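Local coordinates for putative cell adhesion protein (Parabacteroides distasonis, PDB 3LIU), which is a putative fimbrillin of the FimA/Mfa1 family and probably serves as a pilus subunit in cell adhesion, at residues I185-P188 with E194-S197; K201-A206 with H280-Y285; Y256-Q261 with S294-V299; L267-K270 with P276-N279; E340-I343 with E347-S350. All coordinates share one frame; numbering follows the deposited sequence.

Contact 1: I185-P188 with E194-S197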
loop_
_atom_site.group_PDB
_atom_site.type_symbol
_atom_site.label_atom_id
_atom_site.label_comp_id
_atom_site.label_asym_id
_atom_site.label_seq_id
_atom_site.Cartn_x
_atom_site.Cartn_y
_atom_site.Cartn_z
ATOM N N ILE A 185 -7.473 2.300 27.397
ATOM C CA ILE A 185 -8.045 3.499 27.995
ATOM C C ILE A 185 -6.978 4.204 28.786
ATOM O O ILE A 185 -6.021 3.585 29.240
ATOM C CB ILE A 185 -9.248 3.182 28.965
ATOM C CG1 ILE A 185 -8.858 2.139 30.026
ATOM C CG2 ILE A 185 -10.431 2.687 28.182
ATOM C CD1 ILE A 185 -9.741 2.067 31.224
ATOM N N GLY A 186 -7.180 5.496 28.991
ATOM C CA GLY A 186 -6.380 6.285 29.926
ATOM C C GLY A 186 -7.257 7.408 30.435
ATOM O O GLY A 186 -8.392 7.557 29.991
ATOM N N ASN A 187 -6.761 8.204 31.373
ATOM C CA ASN A 187 -7.522 9.383 31.823
ATOM C C ASN A 187 -6.961 10.708 31.295
ATOM O O ASN A 187 -5.741 10.827 31.128
ATOM C CB ASN A 187 -7.573 9.398 33.348
ATOM C CG ASN A 187 -8.336 8.202 33.902
ATOM O OD1 ASN A 187 -9.379 7.820 33.363
ATOM N ND2 ASN A 187 -7.818 7.606 34.975
ATOM N N PRO A 188 -7.841 11.708 31.040
ATOM C CA PRO A 188 -7.405 13.085 30.711
ATOM C C PRO A 188 -6.949 13.840 31.946
ATOM O O PRO A 188 -7.397 13.504 33.062
ATOM C CB PRO A 188 -8.677 13.733 30.172
ATOM C CG PRO A 188 -9.785 13.047 30.938
ATOM C CD PRO A 188 -9.301 11.638 31.237
ATOM N N GLU A 194 -13.288 9.356 35.256
ATOM C CA GLU A 194 -12.379 8.256 35.053
ATOM C C GLU A 194 -12.827 7.344 33.890
ATOM O O GLU A 194 -13.968 6.959 33.822
ATOM C CB GLU A 194 -12.417 7.401 36.320
ATOM C CG GLU A 194 -11.533 7.882 37.427
ATOM C CD GLU A 194 -11.797 7.108 38.712
ATOM O OE1 GLU A 194 -11.623 5.863 38.711
ATOM O OE2 GLU A 194 -12.207 7.747 39.703
ATOM N N SER A 195 -11.905 6.941 33.031
ATOM C CA SER A 195 -12.193 5.929 32.044
ATOM C C SER A 195 -12.233 4.601 32.761
ATOM O O SER A 195 -11.402 4.373 33.617
ATOM C CB SER A 195 -11.114 5.879 30.973
ATOM O OG SER A 195 -11.096 7.065 30.204
ATOM N N LYS A 196 -13.197 3.741 32.425
ATOM C CA LYS A 196 -13.293 2.422 33.025
ATOM C C LYS A 196 -13.017 1.272 32.072
ATOM O O LYS A 196 -12.399 0.307 32.476
ATOM C CB LYS A 196 -14.660 2.238 33.668
ATOM C CG LYS A 196 -14.830 3.046 34.944
ATOM C CD LYS A 196 -13.987 2.494 36.138
ATOM C CE LYS A 196 -13.661 3.613 37.140
ATOM N NZ LYS A 196 -13.292 3.148 38.508
ATOM N N SER A 197 -13.480 1.348 30.832
ATOM C CA SER A 197 -13.246 0.269 29.871
ATOM C C SER A 197 -13.558 0.719 28.452
ATOM O O SER A 197 -14.272 1.707 28.231
ATOM C CB SER A 197 -14.079 -0.973 30.179
ATOM O OG SER A 197 -15.469 -0.712 30.085
#
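The connection from strand 172-185 to strand 193-213 folds back on the start of the second strand, and Ser-195 meets Gly-186 and Asn-187 there. The CA path of 185-187 runs opposite to that of 194-197. The side-chain oxygen of Asn-187 takes the place of a backbone acceptor: Ser-195 N donates to Asn-187 OD1 at 2.7 Å. The bond is nearly straight, with 169° at the hydrogen, and the donor lies close to the line of the C=O bond. CG of Asn-187 sits beside its own backbone N (chi1 -64°), and this turns the amide to the strand. Next to it, Ser-195 OG donates to Gly-186 O at 2.8 Å, tilted 31° from the carbonyl plane. The same hydroxyl is hydrogen-bonded to Tyr-315 on strand 308-319, the antiparallel neighbour of strand 193-213. Further along the strand Lys-196 and Ser-197 both face Thr-316 in a classic beta bulge. Ile-185 covers the strand backbone beyond Ser-195. Its CD1 comes 3.4 Å from Lys-196 O, and its CG2 packs 3.7 Å from Ser-197 C. An alanine in place of Ser-195 would probably leave Gly-186 O and the Tyr-315 hydroxyl each without this partner. Within the strand, Lys-196 NZ makes a salt bridge to Glu-194 OE1, 3.2 Å away, whose hydrogen bond is weak.

Contact 2: K201-A206 with H280-Y285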
loop_
_atom_site.group_PDB
_atom_site.type_symbol
_atom_site.label_atom_id
_atom_site.label_comp_id
_atom_site.label_asym_id
_atom_site.label_seq_id
_atom_site.Cartn_x
_atom_site.Cartn_y
_atom_site.Cartn_z
ATOM N N LYS A 201 -15.385 -3.027 18.817
ATOM C CA LYS A 201 -16.390 -3.729 17.978
ATOM C C LYS A 201 -16.010 -3.813 16.505
ATOM O O LYS A 201 -16.298 -4.818 15.856
ATOM C CB LYS A 201 -17.747 -3.048 18.079
ATOM C CG LYS A 201 -18.494 -3.310 19.411
ATOM C CD LYS A 201 -19.937 -2.746 19.327
ATOM C CE LYS A 201 -20.879 -3.264 20.435
ATOM N NZ LYS A 201 -21.789 -2.162 21.008
ATOM N N GLU A 202 -15.359 -2.770 15.982
ATOM C CA GLU A 202 -15.055 -2.696 14.543
ATOM C C GLU A 202 -13.822 -1.815 14.290
ATOM O O GLU A 202 -13.554 -0.855 15.021
ATOM C CB GLU A 202 -16.277 -2.127 13.776
ATOM C CG GLU A 202 -16.143 -2.064 12.237
ATOM C CD GLU A 202 -16.659 -3.317 11.529
ATOM O OE1 GLU A 202 -17.139 -4.233 12.219
ATOM O OE2 GLU A 202 -16.601 -3.393 10.279
ATOM N N VAL A 203 -13.077 -2.149 13.240
ATOM C CA VAL A 203 -12.014 -1.315 12.733
ATOM C C VAL A 203 -12.228 -1.132 11.237
ATOM O O VAL A 203 -12.597 -2.088 10.535
ATOM C CB VAL A 203 -10.638 -1.966 12.994
ATOM C CG1 VAL A 203 -9.513 -1.026 12.577
ATOM C CG2 VAL A 203 -10.488 -2.352 14.494
ATOM N N PHE A 204 -12.063 0.081 10.729
ATOM C CA PHE A 204 -12.136 0.275 9.276
ATOM C C PHE A 204 -11.271 1.414 8.770
ATOM O O PHE A 204 -10.792 2.246 9.551
ATOM C CB PHE A 204 -13.607 0.362 8.764
ATOM C CG PHE A 204 -14.311 1.690 9.014
ATOM C CD1 PHE A 204 -14.794 2.008 10.255
ATOM C CD2 PHE A 204 -14.507 2.592 7.978
ATOM C CE1 PHE A 204 -15.463 3.205 10.492
ATOM C CE2 PHE A 204 -15.174 3.806 8.187
ATOM C CZ PHE A 204 -15.675 4.103 9.447
ATOM N N ILE A 205 -11.059 1.413 7.452
ATOM C CA ILE A 205 -10.222 2.401 6.811
ATOM C C ILE A 205 -11.065 3.286 5.905
ATOM O O ILE A 205 -11.980 2.776 5.241
ATOM C CB ILE A 205 -9.133 1.719 5.936
ATOM C CG1 ILE A 205 -8.288 0.763 6.766
ATOM C CG2 ILE A 205 -8.263 2.794 5.194
ATOM C CD1 ILE A 205 -7.576 1.353 7.979
ATOM N N ALA A 206 -10.780 4.589 5.889
ATOM C CA ALA A 206 -11.494 5.548 5.000
ATOM C C ALA A 206 -10.459 6.326 4.194
ATOM O O ALA A 206 -9.335 6.488 4.636
ATOM C CB ALA A 206 -12.385 6.514 5.823
ATOM N N HIS A 280 -5.181 -7.133 12.601
ATOM C CA HIS A 280 -5.577 -7.462 11.260
ATOM C C HIS A 280 -4.985 -6.408 10.316
ATOM O O HIS A 280 -5.170 -5.188 10.505
ATOM C CB HIS A 280 -7.093 -7.465 11.131
ATOM C CG HIS A 280 -7.557 -7.683 9.738
ATOM N ND1 HIS A 280 -7.627 -8.939 9.171
ATOM C CD2 HIS A 280 -7.907 -6.804 8.770
ATOM C CE1 HIS A 280 -8.044 -8.822 7.923
ATOM N NE2 HIS A 280 -8.210 -7.541 7.650
ATOM N N GLU A 281 -4.289 -6.864 9.297
ATOM C CA GLU A 281 -3.619 -5.925 8.387
ATOM C C GLU A 281 -4.539 -5.531 7.229
ATOM O O GLU A 281 -5.194 -6.398 6.656
ATOM C CB GLU A 281 -2.340 -6.525 7.840
ATOM C CG GLU A 281 -1.240 -6.598 8.870
ATOM C CD GLU A 281 0.014 -7.299 8.363
ATOM O OE1 GLU A 281 0.505 -7.012 7.236
ATOM O OE2 GLU A 281 0.520 -8.134 9.117
ATOM N N PHE A 282 -4.592 -4.223 6.924
ATOM C CA PHE A 282 -5.319 -3.691 5.788
ATOM C C PHE A 282 -4.292 -3.201 4.791
ATOM O O PHE A 282 -3.357 -2.510 5.178
ATOM C CB PHE A 282 -6.177 -2.467 6.209
ATOM C CG PHE A 282 -7.290 -2.800 7.190
ATOM C CD1 PHE A 282 -8.459 -3.420 6.762
ATOM C CD2 PHE A 282 -7.149 -2.531 8.538
ATOM C CE1 PHE A 282 -9.505 -3.726 7.684
ATOM C CE2 PHE A 282 -8.173 -2.841 9.443
ATOM C CZ PHE A 282 -9.354 -3.429 9.001
ATOM N N TYR A 283 -4.523 -3.479 3.509
ATOM C CA TYR A 283 -3.643 -3.091 2.448
ATOM C C TYR A 283 -4.225 -1.919 1.671
ATOM O O TYR A 283 -5.399 -1.933 1.267
ATOM C CB TYR A 283 -3.393 -4.260 1.479
ATOM C CG TYR A 283 -2.849 -5.520 2.079
ATOM C CD1 TYR A 283 -1.856 -5.477 3.078
ATOM C CD2 TYR A 283 -3.305 -6.766 1.660
ATOM C CE1 TYR A 283 -1.372 -6.643 3.664
ATOM C CE2 TYR A 283 -2.793 -7.930 2.206
ATOM C CZ TYR A 283 -1.822 -7.863 3.194
ATOM O OH TYR A 283 -1.329 -9.017 3.763
ATOM N N VAL A 284 -3.371 -0.924 1.430
ATOM C CA VAL A 284 -3.807 0.319 0.810
ATOM C C VAL A 284 -2.676 0.761 -0.102
ATOM O O VAL A 284 -1.529 0.293 0.052
ATOM C CB VAL A 284 -4.116 1.452 1.881
ATOM C CG1 VAL A 284 -5.251 1.076 2.785
ATOM C CG2 VAL A 284 -2.886 1.780 2.717
ATOM N N TYR A 285 -2.971 1.657 -1.039
ATOM C CA TYR A 285 -1.916 2.271 -1.855
ATOM C C TYR A 285 -1.432 3.561 -1.161
ATOM O O TYR A 285 -2.012 4.021 -0.146
ATOM C CB TYR A 285 -2.394 2.560 -3.298
ATOM C CG TYR A 285 -2.660 1.349 -4.197
ATOM C CD1 TYR A 285 -1.832 0.234 -4.179
ATOM C CD2 TYR A 285 -3.714 1.354 -5.105
ATOM C CE1 TYR A 285 -2.047 -0.842 -4.998
ATOM C CE2 TYR A 285 -3.935 0.247 -5.967
ATOM C CZ TYR A 285 -3.117 -0.827 -5.894
ATOM O OH TYR A 285 -3.303 -1.946 -6.663
#
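Phe-282 lays one face of its ring against Ile-205. The CG1 atom of Ile-205 stands 4.1 Å from the ring centroid and 26° off the ring normal, a CH-pi contact. It lies nearest the root of the ring, 3.7 Å from Phe-282 CG. The two side chains run antiparallel where they overlap. Ile-205 CG1 sits beside its own backbone N (chi1 -57°), and from there CD1 reaches Phe-282 CD2 at 3.9 Å. The far end of the ring belongs to Val-203: its CG1 touches Phe-282 CE2 at 3.9 Å, and its carbonyl O approaches Phe-282 CZ obliquely at 3.8 Å. Val-284 CG1 adds a looser apolar touch, 4.2 Å from Ile-205 CG2. His-280 CD2 lies over the other face of the Phe-282 ring, offset toward the rim. Leu-309 of strand 308-319 also packs on Val-203 and Ile-205. The short strand axes run 9.1 Å apart and only 3° from parallel, too far for backbone pairing. Segment 201-206 is part of strand 193-213 in one sheet, while strand 282-284 pairs with strand 172-185 of another. Such face-to-face apolar packing is that of a beta-sandwich core, consistent with a transthyretin-like domain of fimbrillins.

Contact 3: Y256-Q261 with S294-V299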
loop_
_atom_site.group_PDB
_atom_site.type_symbol
_atom_site.label_atom_id
_atom_site.label_comp_id
_atom_site.label_asym_id
_atom_site.label_seq_id
_atom_site.Cartn_x
_atom_site.Cartn_y
_atom_site.Cartn_z
ATOM N N TYR A 256 -14.005 15.151 8.500
ATOM C CA TYR A 256 -12.915 14.219 8.414
ATOM C C TYR A 256 -12.779 13.461 7.069
ATOM O O TYR A 256 -11.744 12.857 6.805
ATOM C CB TYR A 256 -13.056 13.210 9.540
ATOM C CG TYR A 256 -12.779 13.706 10.958
ATOM C CD1 TYR A 256 -12.201 14.939 11.209
ATOM C CD2 TYR A 256 -13.029 12.872 12.051
ATOM C CE1 TYR A 256 -11.892 15.337 12.505
ATOM C CE2 TYR A 256 -12.735 13.272 13.360
ATOM C CZ TYR A 256 -12.152 14.484 13.574
ATOM O OH TYR A 256 -11.839 14.891 14.850
ATOM N N LYS A 257 -13.819 13.475 6.236
ATOM C CA LYS A 257 -13.910 12.553 5.110
ATOM C C LYS A 257 -14.903 13.134 4.128
ATOM O O LYS A 257 -16.102 13.295 4.471
ATOM C CB LYS A 257 -14.373 11.174 5.610
ATOM C CG LYS A 257 -14.543 10.077 4.588
ATOM C CD LYS A 257 -15.859 10.093 3.854
ATOM C CE LYS A 257 -16.129 8.769 3.148
ATOM N NZ LYS A 257 -17.491 8.766 2.458
ATOM N N LYS A 258 -14.414 13.479 2.930
ATOM C CA LYS A 258 -15.241 14.067 1.892
ATOM C C LYS A 258 -15.521 13.080 0.784
ATOM O O LYS A 258 -14.716 12.183 0.509
ATOM C CB LYS A 258 -14.598 15.339 1.310
ATOM C CG LYS A 258 -14.415 16.464 2.305
ATOM C CD LYS A 258 -15.762 16.866 2.967
ATOM C CE LYS A 258 -15.666 18.035 3.882
ATOM N NZ LYS A 258 -17.028 18.366 4.456
ATOM N N GLY A 259 -16.683 13.265 0.157
ATOM C CA GLY A 259 -17.083 12.544 -1.033
ATOM C C GLY A 259 -17.754 11.188 -0.848
ATOM O O GLY A 259 -17.599 10.496 0.177
ATOM N N LEU A 260 -18.493 10.789 -1.874
ATOM C CA LEU A 260 -18.955 9.420 -1.963
ATOM C C LEU A 260 -17.773 8.604 -2.458
ATOM O O LEU A 260 -17.390 8.678 -3.602
ATOM C CB LEU A 260 -20.154 9.293 -2.910
ATOM C CG LEU A 260 -20.762 7.917 -3.227
ATOM C CD1 LEU A 260 -21.237 7.205 -1.962
ATOM C CD2 LEU A 260 -21.965 8.055 -4.220
ATOM N N GLN A 261 -17.229 7.810 -1.557
ATOM C CA GLN A 261 -16.132 6.934 -1.829
ATOM C C GLN A 261 -16.715 5.526 -2.063
ATOM O O GLN A 261 -17.830 5.205 -1.654
ATOM C CB GLN A 261 -15.184 6.935 -0.608
ATOM C CG GLN A 261 -14.687 8.338 -0.273
ATOM C CD GLN A 261 -13.577 8.348 0.785
ATOM O OE1 GLN A 261 -13.109 7.290 1.228
ATOM N NE2 GLN A 261 -13.123 9.544 1.144
ATOM N N SER A 294 -11.816 20.765 -5.360
ATOM C CA SER A 294 -11.754 22.198 -5.092
ATOM C C SER A 294 -13.165 22.706 -4.748
ATOM O O SER A 294 -14.168 22.244 -5.309
ATOM C CB SER A 294 -11.213 22.953 -6.298
ATOM O OG SER A 294 -12.178 22.858 -7.318
ATOM N N GLY A 295 -13.244 23.626 -3.807
ATOM C CA GLY A 295 -14.522 24.187 -3.441
ATOM C C GLY A 295 -15.350 23.429 -2.433
ATOM O O GLY A 295 -16.537 23.717 -2.254
ATOM N N GLU A 296 -14.737 22.471 -1.752
ATOM C CA GLU A 296 -15.467 21.672 -0.744
ATOM C C GLU A 296 -15.585 22.571 0.515
ATOM O O GLU A 296 -14.692 23.366 0.764
ATOM C CB GLU A 296 -14.665 20.370 -0.524
ATOM C CG GLU A 296 -15.415 19.150 -0.142
ATOM C CD GLU A 296 -16.362 18.621 -1.202
ATOM O OE1 GLU A 296 -15.971 17.827 -2.103
ATOM O OE2 GLU A 296 -17.533 18.975 -1.088
ATOM N N SER A 297 -16.701 22.518 1.247
ATOM C CA SER A 297 -16.819 23.213 2.518
ATOM C C SER A 297 -16.523 22.303 3.688
ATOM O O SER A 297 -16.550 21.074 3.574
ATOM C CB SER A 297 -18.219 23.810 2.708
ATOM O OG SER A 297 -18.301 25.043 2.000
ATOM N N ASN A 298 -16.197 22.942 4.793
ATOM C CA ASN A 298 -16.031 22.287 6.072
ATOM C C ASN A 298 -15.062 21.122 6.003
ATOM O O ASN A 298 -15.439 20.019 6.277
ATOM C CB ASN A 298 -17.395 21.827 6.603
ATOM C CG ASN A 298 -17.333 21.342 8.045
ATOM O OD1 ASN A 298 -16.523 21.819 8.847
ATOM N ND2 ASN A 298 -18.181 20.371 8.374
ATOM N N VAL A 299 -13.824 21.419 5.619
ATOM C CA VAL A 299 -12.767 20.467 5.435
ATOM C C VAL A 299 -11.750 20.631 6.579
ATOM O O VAL A 299 -11.109 21.693 6.701
ATOM C CB VAL A 299 -11.983 20.737 4.098
ATOM C CG1 VAL A 299 -10.766 19.749 3.935
ATOM C CG2 VAL A 299 -12.901 20.613 2.908
#
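Both segments are irregular loop, and the backbone carbonyls of Ser-297 and Asn-298, the latter in a left-handed backbone conformation, turn in toward Lys-258. Lys-258 NZ donates to both oxygens. It is 2.9 Å from Ser-297 O, in the carbonyl plane. It is also 2.9 Å from Asn-298 O, but there 55° above the plane. A weak bond to Gly-254 O adds a third carbonyl. The lysine chain bends at chi2 (-57°) and then runs straight, which brings the ammonium group to the two carbonyls. The contact thus joins the connection leading to strand 262-263 with that leading to strand 308-319. The aliphatic part of Lys-258 runs alongside Glu-296, headed the other way, CG to CG at 3.8 Å. Lys-258 CE also touches Val-299 CG2 at 3.9 Å. The carboxylate of Glu-296 makes no salt bridge here; its OE1 is hydrogen-bonded to Tyr-235. A methionine in place of Lys-258 would probably leave the carbonyls of Ser-297 and Asn-298 without their shared donor and the loop less fixed. At the backbone of Lys-258, Gln-261 NE2 donates to Lys-258 O at 3.1 Å, and Asn-305 OD1 accepts from Lys-258 N.

Contact 4: L267-K270 with P276-N279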
loop_
_atom_site.group_PDB
_atom_site.type_symbol
_atom_site.label_atom_id
_atom_site.label_comp_id
_atom_site.label_asym_id
_atom_site.label_seq_id
_atom_site.Cartn_x
_atom_site.Cartn_y
_atom_site.Cartn_z
ATOM N N LEU A 267 -11.679 -3.471 3.495
ATOM C CA LEU A 267 -11.258 -2.361 4.354
ATOM C C LEU A 267 -12.078 -2.160 5.636
ATOM O O LEU A 267 -11.991 -1.100 6.258
ATOM C CB LEU A 267 -11.238 -1.059 3.540
ATOM C CG LEU A 267 -10.239 -1.059 2.379
ATOM C CD1 LEU A 267 -10.266 0.318 1.682
ATOM C CD2 LEU A 267 -8.822 -1.403 2.886
ATOM N N ALA A 268 -12.880 -3.160 6.024
ATOM C CA ALA A 268 -13.531 -3.194 7.362
ATOM C C ALA A 268 -13.367 -4.561 8.019
ATOM O O ALA A 268 -13.336 -5.604 7.333
ATOM C CB ALA A 268 -15.031 -2.826 7.257
ATOM N N LYS A 269 -13.226 -4.560 9.337
ATOM C CA LYS A 269 -13.154 -5.801 10.086
ATOM C C LYS A 269 -13.881 -5.661 11.408
ATOM O O LYS A 269 -13.563 -4.772 12.235
ATOM C CB LYS A 269 -11.707 -6.162 10.383
ATOM C CG LYS A 269 -11.499 -7.489 11.082
ATOM C CD LYS A 269 -11.268 -8.634 10.116
ATOM C CE LYS A 269 -11.068 -9.966 10.847
ATOM N NZ LYS A 269 -12.361 -10.623 11.152
ATOM N N LYS A 270 -14.825 -6.562 11.609
ATOM C CA LYS A 270 -15.494 -6.747 12.889
ATOM C C LYS A 270 -14.543 -7.443 13.886
ATOM O O LYS A 270 -13.803 -8.329 13.494
ATOM C CB LYS A 270 -16.755 -7.583 12.659
ATOM C CG LYS A 270 -17.626 -7.804 13.891
ATOM C CD LYS A 270 -18.974 -8.466 13.510
ATOM C CE LYS A 270 -19.927 -8.525 14.712
ATOM N NZ LYS A 270 -21.368 -8.393 14.311
ATOM N N PRO A 276 -10.208 -11.663 15.563
ATOM C CA PRO A 276 -10.055 -10.289 16.030
ATOM C C PRO A 276 -9.751 -9.273 14.939
ATOM O O PRO A 276 -9.221 -9.624 13.897
ATOM C CB PRO A 276 -8.873 -10.371 17.018
ATOM C CG PRO A 276 -8.099 -11.583 16.608
ATOM C CD PRO A 276 -9.003 -12.479 15.823
ATOM N N ALA A 277 -10.116 -8.020 15.221
ATOM C CA ALA A 277 -9.804 -6.873 14.400
ATOM C C ALA A 277 -8.405 -6.361 14.747
ATOM O O ALA A 277 -7.737 -5.736 13.933
ATOM C CB ALA A 277 -10.854 -5.779 14.618
ATOM N N LEU A 278 -7.980 -6.635 15.975
ATOM C CA LEU A 278 -6.628 -6.311 16.431
ATOM C C LEU A 278 -5.568 -7.078 15.648
ATOM O O LEU A 278 -5.669 -8.277 15.452
ATOM C CB LEU A 278 -6.469 -6.654 17.916
ATOM C CG LEU A 278 -6.968 -5.663 18.948
ATOM C CD1 LEU A 278 -6.587 -6.190 20.317
ATOM C CD2 LEU A 278 -6.361 -4.284 18.705
ATOM N N ASN A 279 -4.542 -6.356 15.236
ATOM C CA ASN A 279 -3.506 -6.858 14.396
ATOM C C ASN A 279 -3.931 -7.319 12.991
ATOM O O ASN A 279 -3.131 -7.834 12.270
ATOM C CB ASN A 279 -2.721 -7.941 15.147
ATOM C CG ASN A 279 -2.135 -7.407 16.451
ATOM O OD1 ASN A 279 -2.280 -8.007 17.503
ATOM N ND2 ASN A 279 -1.503 -6.261 16.380
#
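Lys-269 and Ala-277 form the close part of this contact. The CB of Ala-277 lies 3.7 Å from Lys-269 O and 4.0 Å from Lys-269 CG, so the methyl sits against both the backbone and the base of the side chain. Ala-277 is buried; it packs on Val-203 as well, and its backbone N is hydrogen-bonded to the ring of His-271. Beyond CG the lysine turns along the loop. Its chain bends at chi2 (92°) and again at chi4 (86°), and its CE comes 3.6 Å from Pro-276 O. The ammonium group then finds its charge partner just before the segment, in a salt bridge to Asp-275. The other side is loose. The CB of Lys-270 points away, and the carbonyl O of Lys-270 comes only to 4.1 Å from Ala-277 CB. The ring of Pro-276 is exposed and packs on His-271. The segments meet by van der Waals packing alone. The arrangement is that of a connecting loop folded back on an edge of a beta sheet: strand 268-270 pairs with strand 193-213, and the chain then crosses to strand 282-284.

Contact 5: E340-I343 with E347-S350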
loop_
_atom_site.group_PDB
_atom_site.type_symbol
_atom_site.label_atom_id
_atom_site.label_comp_id
_atom_site.label_asym_id
_atom_site.label_seq_id
_atom_site.Cartn_x
_atom_site.Cartn_y
_atom_site.Cartn_z
ATOM N N GLU A 340 1.897 11.800 12.348
ATOM C CA GLU A 340 3.133 11.702 13.124
ATOM C C GLU A 340 3.436 10.194 13.301
ATOM O O GLU A 340 2.543 9.394 13.689
ATOM C CB GLU A 340 2.963 12.415 14.479
ATOM C CG GLU A 340 4.221 12.432 15.378
ATOM C CD GLU A 340 5.309 13.386 14.879
ATOM O OE1 GLU A 340 4.987 14.279 14.092
ATOM O OE2 GLU A 340 6.479 13.256 15.287
ATOM N N VAL A 341 4.670 9.813 13.009
ATOM C CA VAL A 341 5.120 8.436 13.146
ATOM C C VAL A 341 6.427 8.358 13.956
ATOM O O VAL A 341 7.214 9.319 14.018
ATOM C CB VAL A 341 5.298 7.745 11.784
ATOM C CG1 VAL A 341 3.973 7.822 11.002
ATOM C CG2 VAL A 341 6.478 8.377 10.951
ATOM N N THR A 342 6.609 7.209 14.593
ATOM C CA THR A 342 7.865 6.749 15.145
ATOM C C THR A 342 8.429 5.815 14.111
ATOM O O THR A 342 7.726 4.920 13.628
ATOM C CB THR A 342 7.612 6.055 16.522
ATOM O OG1 THR A 342 7.277 7.069 17.458
ATOM C CG2 THR A 342 8.859 5.306 17.085
ATOM N N ILE A 343 9.661 6.070 13.709
ATOM C CA ILE A 343 10.317 5.329 12.618
ATOM C C ILE A 343 11.751 5.044 13.078
ATOM O O ILE A 343 12.226 5.692 14.010
ATOM C CB ILE A 343 10.194 6.111 11.247
ATOM C CG1 ILE A 343 10.532 5.213 10.057
ATOM C CG2 ILE A 343 11.053 7.378 11.228
ATOM C CD1 ILE A 343 9.972 5.714 8.706
ATOM N N GLU A 347 13.192 7.382 16.079
ATOM C CA GLU A 347 13.102 8.637 15.338
ATOM C C GLU A 347 11.642 9.026 15.152
ATOM O O GLU A 347 10.739 8.209 15.375
ATOM C CB GLU A 347 13.829 8.538 14.002
ATOM C CG GLU A 347 15.330 8.268 14.192
ATOM C CD GLU A 347 16.172 8.552 12.963
ATOM O OE1 GLU A 347 15.612 8.532 11.835
ATOM O OE2 GLU A 347 17.402 8.782 13.133
ATOM N N LYS A 348 11.426 10.289 14.799
ATOM C CA LYS A 348 10.086 10.851 14.620
ATOM C C LYS A 348 10.001 11.548 13.276
ATOM O O LYS A 348 10.949 12.230 12.879
ATOM C CB LYS A 348 9.755 11.868 15.706
ATOM C CG LYS A 348 9.991 11.420 17.140
ATOM C CD LYS A 348 8.986 10.398 17.639
ATOM C CE LYS A 348 9.572 9.584 18.841
ATOM N NZ LYS A 348 8.710 8.442 19.301
ATOM N N ARG A 349 8.866 11.379 12.587
ATOM C CA ARG A 349 8.557 12.124 11.369
ATOM C C ARG A 349 7.124 12.647 11.378
ATOM O O ARG A 349 6.181 11.943 11.798
ATOM C CB ARG A 349 8.713 11.248 10.121
ATOM C CG ARG A 349 10.075 10.653 9.880
ATOM C CD ARG A 349 11.074 11.706 9.493
ATOM N NE ARG A 349 12.362 11.095 9.198
ATOM C CZ ARG A 349 13.354 10.896 10.082
ATOM N NH1 ARG A 349 13.256 11.256 11.366
ATOM N NH2 ARG A 349 14.472 10.331 9.670
ATOM N N SER A 350 6.960 13.880 10.914
ATOM C CA SER A 350 5.646 14.475 10.785
ATOM C C SER A 350 5.291 14.427 9.295
ATOM O O SER A 350 6.151 14.468 8.425
ATOM C CB SER A 350 5.635 15.922 11.296
ATOM O OG SER A 350 6.317 16.715 10.343
#
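Lys-348 NZ donates to Thr-342 OG1 at 2.7 Å, the two side chains lying alongside and pointing the same way from a non-hydrogen-bonded pair. On the same face of this antiparallel beta hairpin, the side chain of Glu-340 crosses that of Lys-348 at about a right angle, and its OE1 rests 3.3 Å from Ser-350 CB. The backbones are joined through Val-341 with Arg-349 and Ile-343 with Glu-347. Val-341 N to Arg-349 O is 2.9 Å; Glu-347 N to Ile-343 O is 2.8 Å but bent, 133° at the hydrogen. On the opposite face, Ile-343 CG2 sits over the centre of the Arg-349 guanidinium and 3.7 Å from Arg-349 CG. The guanidinium is held by NH1 to Lys-348 O at 2.9 Å and by a weak bond from NH2 to Glu-347 OE1, part of a salt bridge. Val-341 and Ile-343 are buried and pack on Val-389 and Phe-352, whereas strand 347-350 is exposed. The charges of Glu-347, Lys-348 and Arg-349 thus find partners within the hairpin, at the surface.

Contacts 1, 2 and 4 follow strand 193-213 and its neighbours. The segments of contacts 1 and 2 adjoin on that strand, yet their centres lie 25 Å apart. Contact 4 is nested in the loop that contact 2 closes, and the two centres are 7 Å apart. They meet directly: Val-203 O lies 2.8 Å from Lys-269 N and Ile-205 N 2.9 Å from Leu-267 O, both probable hydrogen bonds. Contact 3 touches contact 2 by packing, Ala-206 C to Gln-261 OE1 at 4.1 Å, and their segments alternate along the chain. Contact 5 stands apart, its nearest atoms about 12 Å from those of contact 2. Contact 2 is buried, while contacts 1 and 3 lie at the surface.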